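Side-chain contacts in acyl-CoA thioesterase YbgC (Helicobacter pylori, PDB 2PZH), which hydrolyses the thioester bond of long-chain fatty acyl-CoAs and of benzoyl-CoA and may take part in phospholipid metabolism: residues A21-L24 with K25-E28; E76-K79 with V80-V83. All coordinates share one frame; numbering follows the deposited sequence. Where two conformers were deposited one is given.

Overall arrangement
Both contacts are local, and they follow one another along the chain without nesting or crossing. Contact 1 lies in the first turns of helix 22-36, the long central helix that the antiparallel sheet wraps around in the hot-dog fold; it closes helical turns and presents side chains to strands 47-58, 81-92 and 102-114. The chain then runs through strand 47-58 before contact 2 closes the hairpin between strands 67-77 and 81-92. Strand 81-92 links the two contacts: Ile88 packs against the helix, and residues 81-83 form one arm of the hairpin. The two centres stand 21 Å apart, and the nearest atoms are about 11 Å apart.

Contact 1 (A21-L24 with K25-E28); sequences ANYL and KYCE
Asn22 and Tyr26 meet one helical turn apart, where the carbonyl oxygen of Asn22 meets both the backbone N-H and the ring of Tyr26. It accepts the N-H at 3.0 Å (N to O) in a nearly straight bond, 168° at the hydrogen, and also lies over one face of the ring, 3.5 Å above its plane and offset toward the rim. The side chain of Asn22 runs beside that of Lys25, whose extended chain brings CD alongside. Next comes Tyr23, its side chain passing that of Tyr26 at a slant, CD1 of Tyr23 4.0 Å from CD2 of Tyr26. With CG anti to the carbonyl carbon (chi1 -68°), its ring leans out to strand 102-114, where it meets the Phe105 ring, and its hydroxyl is bonded to the backbone N of Ala62. Tyrosine suits this place by giving a broad apolar ring with a polar end. The Tyr23 carbonyl oxygen accepts Cys27 N at 3.0 Å, and the small Cys27 side chain fits against Ile88 and Phe105. Leu24 O then receives Glu28 N at 2.9 Å, and Glu28 OE1 is hydrogen-bonded to Ser32 OG. The leucine side chain, modelled in two conformers, packs in the one given on Ile54 and on Leu24 of a second subunit. Successive i to i+4 bonds thus let the polar main chain be buried at little cost, while apolar side chains on the helix surface cover the sheet and the neighbouring subunit.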
ATOM      1  N   ALA A  21       0.810   9.342   3.023  1.00  8.83           N
ATOM      2  CA  ALA A  21       2.032   8.712   2.507  1.00  9.01           C
ATOM      3  C   ALA A  21       2.006   8.431   1.012  1.00  9.97           C
ATOM      4  O   ALA A  21       3.068   8.274   0.412  1.00 11.05           O
ATOM      5  CB  ALA A  21       2.353   7.373   3.270  1.00  8.54           C
ATOM      6  N   ASN A  22       0.811   8.328   0.428  1.00  9.87           N
ATOM      7  CA  ASN A  22       0.695   8.029  -1.007  1.00 10.29           C
ATOM      8  C   ASN A  22       1.285   9.123  -1.888  1.00  9.08           C
ATOM      9  O   ASN A  22       1.698   8.869  -3.012  1.00 10.27           O
ATOM     10  CB  ASN A  22      -0.753   7.711  -1.409  1.00 10.12           C
ATOM     11  CG  ASN A  22      -1.281   6.449  -0.728  1.00 11.31           C
ATOM     12  OD1 ASN A  22      -2.489   6.268  -0.560  1.00 13.13           O
ATOM     13  ND2 ASN A  22      -0.370   5.587  -0.322  1.00 10.64           N
ATOM     14  N   TYR A  23       1.351  10.351  -1.377  1.00  9.72           N
ATOM     15  CA  TYR A  23       1.946  11.425  -2.167  1.00  9.76           C
ATOM     16  C   TYR A  23       3.426  11.152  -2.416  1.00 10.00           C
ATOM     17  O   TYR A  23       3.955  11.463  -3.487  1.00 10.70           O
ATOM     18  CB  TYR A  23       1.757  12.774  -1.488  1.00  9.55           C
ATOM     19  CG  TYR A  23       0.338  13.254  -1.441  1.00  9.00           C
ATOM     20  CD1 TYR A  23      -0.393  13.445  -2.617  1.00 10.36           C
ATOM     21  CD2 TYR A  23      -0.283  13.524  -0.225  1.00 10.31           C
ATOM     22  CE1 TYR A  23      -1.684  13.910  -2.578  1.00  9.74           C
ATOM     23  CE2 TYR A  23      -1.570  13.989  -0.174  1.00  8.88           C
ATOM     24  CZ  TYR A  23      -2.272  14.181  -1.360  1.00  9.71           C
ATOM     25  OH  TYR A  23      -3.553  14.650  -1.328  1.00  9.72           O
ATOM     26  N   LEU A  24       4.078  10.549  -1.423  1.00  9.92           N
ATOM     27  CA  LEU A  24       5.454  10.096  -1.560  0.50 10.48           C
ATOM     28  C   LEU A  24       5.601   9.039  -2.658  1.00 10.22           C
ATOM     29  O   LEU A  24       6.548   9.075  -3.447  1.00 10.00           O
ATOM     30  CB  LEU A  24       5.956   9.569  -0.217  0.50 11.48           C
ATOM     31  CG  LEU A  24       6.232  10.689   0.783  0.50 12.88           C
ATOM     32  CD1 LEU A  24       6.751  10.136   2.096  0.50 13.46           C
ATOM     33  CD2 LEU A  24       7.250  11.614   0.156  0.50 12.58           C
ATOM     34  N   LYS A  25       4.672   8.085  -2.708  1.00  9.44           N
ATOM     35  CA  LYS A  25       4.667   7.119  -3.816  1.00  9.67           C
ATOM     36  C   LYS A  25       4.577   7.810  -5.180  1.00  8.19           C
ATOM     37  O   LYS A  25       5.334   7.489  -6.094  1.00  7.31           O
ATOM     38  CB  LYS A  25       3.531   6.115  -3.651  1.00 10.11           C
ATOM     39  CG  LYS A  25       3.701   5.258  -2.407  1.00 12.00           C
ATOM     40  CD  LYS A  25       2.591   4.238  -2.290  1.00 14.64           C
ATOM     41  CE  LYS A  25       2.903   3.249  -1.162  1.00 16.50           C
ATOM     42  NZ  LYS A  25       2.109   2.001  -1.248  1.00 18.57           N
ATOM     43  N   TYR A  26       3.642   8.745  -5.322  1.00  9.22           N
ATOM     44  CA  TYR A  26       3.561   9.509  -6.577  1.00 10.40           C
ATOM     45  C   TYR A  26       4.893  10.194  -6.942  1.00 10.37           C
ATOM     46  O   TYR A  26       5.334  10.156  -8.121  1.00 11.23           O
ATOM     47  CB  TYR A  26       2.473  10.559  -6.503  1.00 12.42           C
ATOM     48  CG  TYR A  26       1.077  10.042  -6.241  1.00 12.98           C
ATOM     49  CD1 TYR A  26       0.657   8.791  -6.690  1.00 14.44           C
ATOM     50  CD2 TYR A  26       0.170  10.832  -5.581  1.00 13.96           C
ATOM     51  CE1 TYR A  26      -0.658   8.347  -6.466  1.00 15.44           C
ATOM     52  CE2 TYR A  26      -1.134  10.408  -5.351  1.00 14.47           C
ATOM     53  CZ  TYR A  26      -1.546   9.176  -5.791  1.00 15.02           C
ATOM     54  OH  TYR A  26      -2.840   8.791  -5.541  1.00 15.66           O
ATOM     55  N   CYS A  27       5.535  10.806  -5.952  1.00 10.20           N
ATOM     56  CA  CYS A  27       6.811  11.473  -6.197  1.00 11.33           C
ATOM     57  C   CYS A  27       7.859  10.457  -6.643  1.00 11.48           C
ATOM     58  O   CYS A  27       8.626  10.712  -7.566  1.00 10.75           O
ATOM     59  CB  CYS A  27       7.268  12.277  -4.981  1.00 12.96           C
ATOM     60  SG  CYS A  27       6.236  13.729  -4.754  1.00 14.70           S
ATOM     61  N   GLU A  28       7.863   9.297  -5.993  1.00 11.02           N
ATOM     62  CA  GLU A  28       8.800   8.236  -6.321  1.00 10.75           C
ATOM     63  C   GLU A  28       8.596   7.801  -7.756  1.00  9.94           C
ATOM     64  O   GLU A  28       9.566   7.659  -8.500  1.00  9.41           O
ATOM     65  CB  GLU A  28       8.620   7.042  -5.390  1.00 12.27           C
ATOM     66  CG  GLU A  28       9.823   6.115  -5.334  1.00 13.26           C
ATOM     67  CD  GLU A  28      10.123   5.420  -6.638  1.00 14.25           C
ATOM     68  OE1 GLU A  28      11.287   5.523  -7.079  1.00 15.95           O
ATOM     69  OE2 GLU A  28       9.221   4.750  -7.203  1.00 14.88           O
TER

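Contact 2 (E76-K79 with V80-V83)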
ATOM      1  N   GLU A  76      19.592  20.939  -6.274  1.00 25.70           N
ATOM      2  CA  GLU A  76      21.032  20.951  -6.107  1.00 27.26           C
ATOM      3  C   GLU A  76      21.586  19.595  -6.507  1.00 26.77           C
ATOM      4  O   GLU A  76      21.055  18.555  -6.097  1.00 25.92           O
ATOM      5  CB  GLU A  76      21.382  21.241  -4.646  1.00 27.93           C
ATOM      6  CG  GLU A  76      22.855  21.113  -4.300  1.00 29.83           C
ATOM      7  CD  GLU A  76      23.149  21.434  -2.834  1.00 30.21           C
ATOM      8  OE1 GLU A  76      22.240  21.278  -1.990  1.00 31.26           O
ATOM      9  OE2 GLU A  76      24.295  21.836  -2.522  1.00 31.79           O
ATOM     10  N   LEU A  77      22.644  19.596  -7.314  1.00 26.83           N
ATOM     11  CA  LEU A  77      23.288  18.347  -7.708  1.00 27.53           C
ATOM     12  C   LEU A  77      24.777  18.421  -7.407  1.00 28.89           C
ATOM     13  O   LEU A  77      25.494  19.243  -7.991  1.00 28.59           O
ATOM     14  CB  LEU A  77      23.082  18.077  -9.202  1.00 28.59           C
ATOM     15  CG  LEU A  77      22.949  16.639  -9.735  1.00 29.65           C
ATOM     16  CD1 LEU A  77      23.258  16.608 -11.229  1.00 29.93           C
ATOM     17  CD2 LEU A  77      23.821  15.634  -8.986  1.00 29.37           C
ATOM     18  N   ARG A  78      25.237  17.557  -6.504  1.00 29.22           N
ATOM     19  CA  ARG A  78      26.651  17.480  -6.133  1.00 30.39           C
ATOM     20  C   ARG A  78      27.238  16.129  -6.524  1.00 30.24           C
ATOM     21  O   ARG A  78      26.533  15.260  -7.036  1.00 30.02           O
ATOM     22  CB  ARG A  78      26.831  17.691  -4.631  1.00 32.18           C
ATOM     23  CG  ARG A  78      26.277  19.003  -4.120  1.00 34.38           C
ATOM     24  CD  ARG A  78      27.015  20.204  -4.696  1.00 35.95           C
ATOM     25  NE  ARG A  78      26.451  21.442  -4.166  1.00 37.69           N
ATOM     26  CZ  ARG A  78      26.514  22.622  -4.773  1.00 38.37           C
ATOM     27  NH1 ARG A  78      27.121  22.743  -5.946  1.00 38.81           N
ATOM     28  NH2 ARG A  78      25.966  23.686  -4.201  1.00 38.89           N
ATOM     29  N   LYS A  79      28.531  15.948  -6.285  1.00 30.21           N
ATOM     30  CA  LYS A  79      29.180  14.680  -6.606  1.00 29.74           C
ATOM     31  C   LYS A  79      28.566  13.515  -5.822  1.00 28.80           C
ATOM     32  O   LYS A  79      28.383  12.418  -6.363  1.00 28.90           O
ATOM     33  CB  LYS A  79      30.686  14.772  -6.335  1.00 31.31           C
ATOM     34  CG  LYS A  79      31.460  13.515  -6.684  1.00 32.52           C
ATOM     35  CD  LYS A  79      32.925  13.827  -6.955  1.00 33.81           C
ATOM     36  CE  LYS A  79      33.069  14.718  -8.185  1.00 34.81           C
ATOM     37  NZ  LYS A  79      34.486  15.107  -8.448  1.00 35.51           N
ATOM     38  N   VAL A  80      28.231  13.769  -4.560  1.00 28.22           N
ATOM     39  CA  VAL A  80      27.810  12.717  -3.632  1.00 27.43           C
ATOM     40  C   VAL A  80      26.296  12.677  -3.328  1.00 26.29           C
ATOM     41  O   VAL A  80      25.798  11.708  -2.741  1.00 26.14           O
ATOM     42  CB  VAL A  80      28.595  12.833  -2.304  1.00 28.61           C
ATOM     43  CG1 VAL A  80      28.364  11.611  -1.423  1.00 28.92           C
ATOM     44  CG2 VAL A  80      30.080  12.998  -2.601  1.00 28.83           C
ATOM     45  N   PHE A  81      25.566  13.716  -3.722  1.00 24.69           N
ATOM     46  CA  PHE A  81      24.130  13.738  -3.450  1.00 23.15           C
ATOM     47  C   PHE A  81      23.332  14.607  -4.421  1.00 21.58           C
ATOM     48  O   PHE A  81      23.888  15.424  -5.168  1.00 20.29           O
ATOM     49  CB  PHE A  81      23.845  14.114  -1.977  1.00 24.83           C
ATOM     50  CG  PHE A  81      24.052  15.573  -1.652  1.00 26.15           C
ATOM     51  CD1 PHE A  81      23.111  16.524  -2.020  1.00 26.23           C
ATOM     52  CD2 PHE A  81      25.171  15.991  -0.948  1.00 27.16           C
ATOM     53  CE1 PHE A  81      23.284  17.860  -1.717  1.00 26.51           C
ATOM     54  CE2 PHE A  81      25.352  17.330  -0.635  1.00 27.14           C
ATOM     55  CZ  PHE A  81      24.406  18.269  -1.021  1.00 26.93           C
ATOM     56  N   VAL A  82      22.019  14.408  -4.426  1.00 18.53           N
ATOM     57  CA  VAL A  82      21.146  15.265  -5.203  1.00 17.84           C
ATOM     58  C   VAL A  82      19.934  15.646  -4.366  1.00 17.70           C
ATOM     59  O   VAL A  82      19.420  14.826  -3.596  1.00 17.59           O
ATOM     60  CB  VAL A  82      20.703  14.571  -6.508  1.00 17.43           C
ATOM     61  CG1 VAL A  82      20.030  13.209  -6.200  1.00 17.36           C
ATOM     62  CG2 VAL A  82      19.812  15.496  -7.348  1.00 17.26           C
ATOM     63  N   VAL A  83      19.491  16.890  -4.499  1.00 17.13           N
ATOM     64  CA  VAL A  83      18.273  17.312  -3.844  1.00 17.74           C
ATOM     65  C   VAL A  83      17.251  17.667  -4.908  1.00 17.51           C
ATOM     66  O   VAL A  83      17.518  18.465  -5.811  1.00 17.39           O
ATOM     67  CB  VAL A  83      18.502  18.506  -2.893  1.00 17.97           C
ATOM     68  CG1 VAL A  83      17.193  18.935  -2.247  1.00 18.06           C
ATOM     69  CG2 VAL A  83      19.544  18.156  -1.820  1.00 18.47           C
TER
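Phe81 is gripped by Glu76 at the end of one strand and Arg78 in the turn. CG of Arg78 sits over one face of its ring in a CH-pi contact, 4.0 Å from the centroid. Glu76 OE1 lies in the ring plane at the edge, 3.6 Å from CE1, facing the weakly positive ring hydrogens; the carboxylate plane itself stands 84° from the ring. Phe81 CG lies between its backbone N and carbonyl carbon (chi1 74°), swinging the ring back over the hairpin. Behind this first shell, Arg78 NE forms a salt bridge to Glu76 OE2 at 2.7 Å, meeting its anti side, so the long arginine can lay its CG methylene on the ring and give its charge to the glutamate. Backbone bonds set the register: Glu76 and Val83 are a hydrogen-bonded antiparallel pair, with Val83 N to Glu76 O at 2.8 Å, and Arg78 N donates a hydrogen bond to Phe81 O at 2.9 Å. On the other face Leu77 CG touches Val82 CG2 at 4.1 Å, beta-branched valine suiting an extended strand. Farther out, Lys110 of strand 102-114 makes a cation-pi contact with Phe81, Val82 packs on Phe111 of the same strand, and Leu77 rests on Leu132 of helix 126-133.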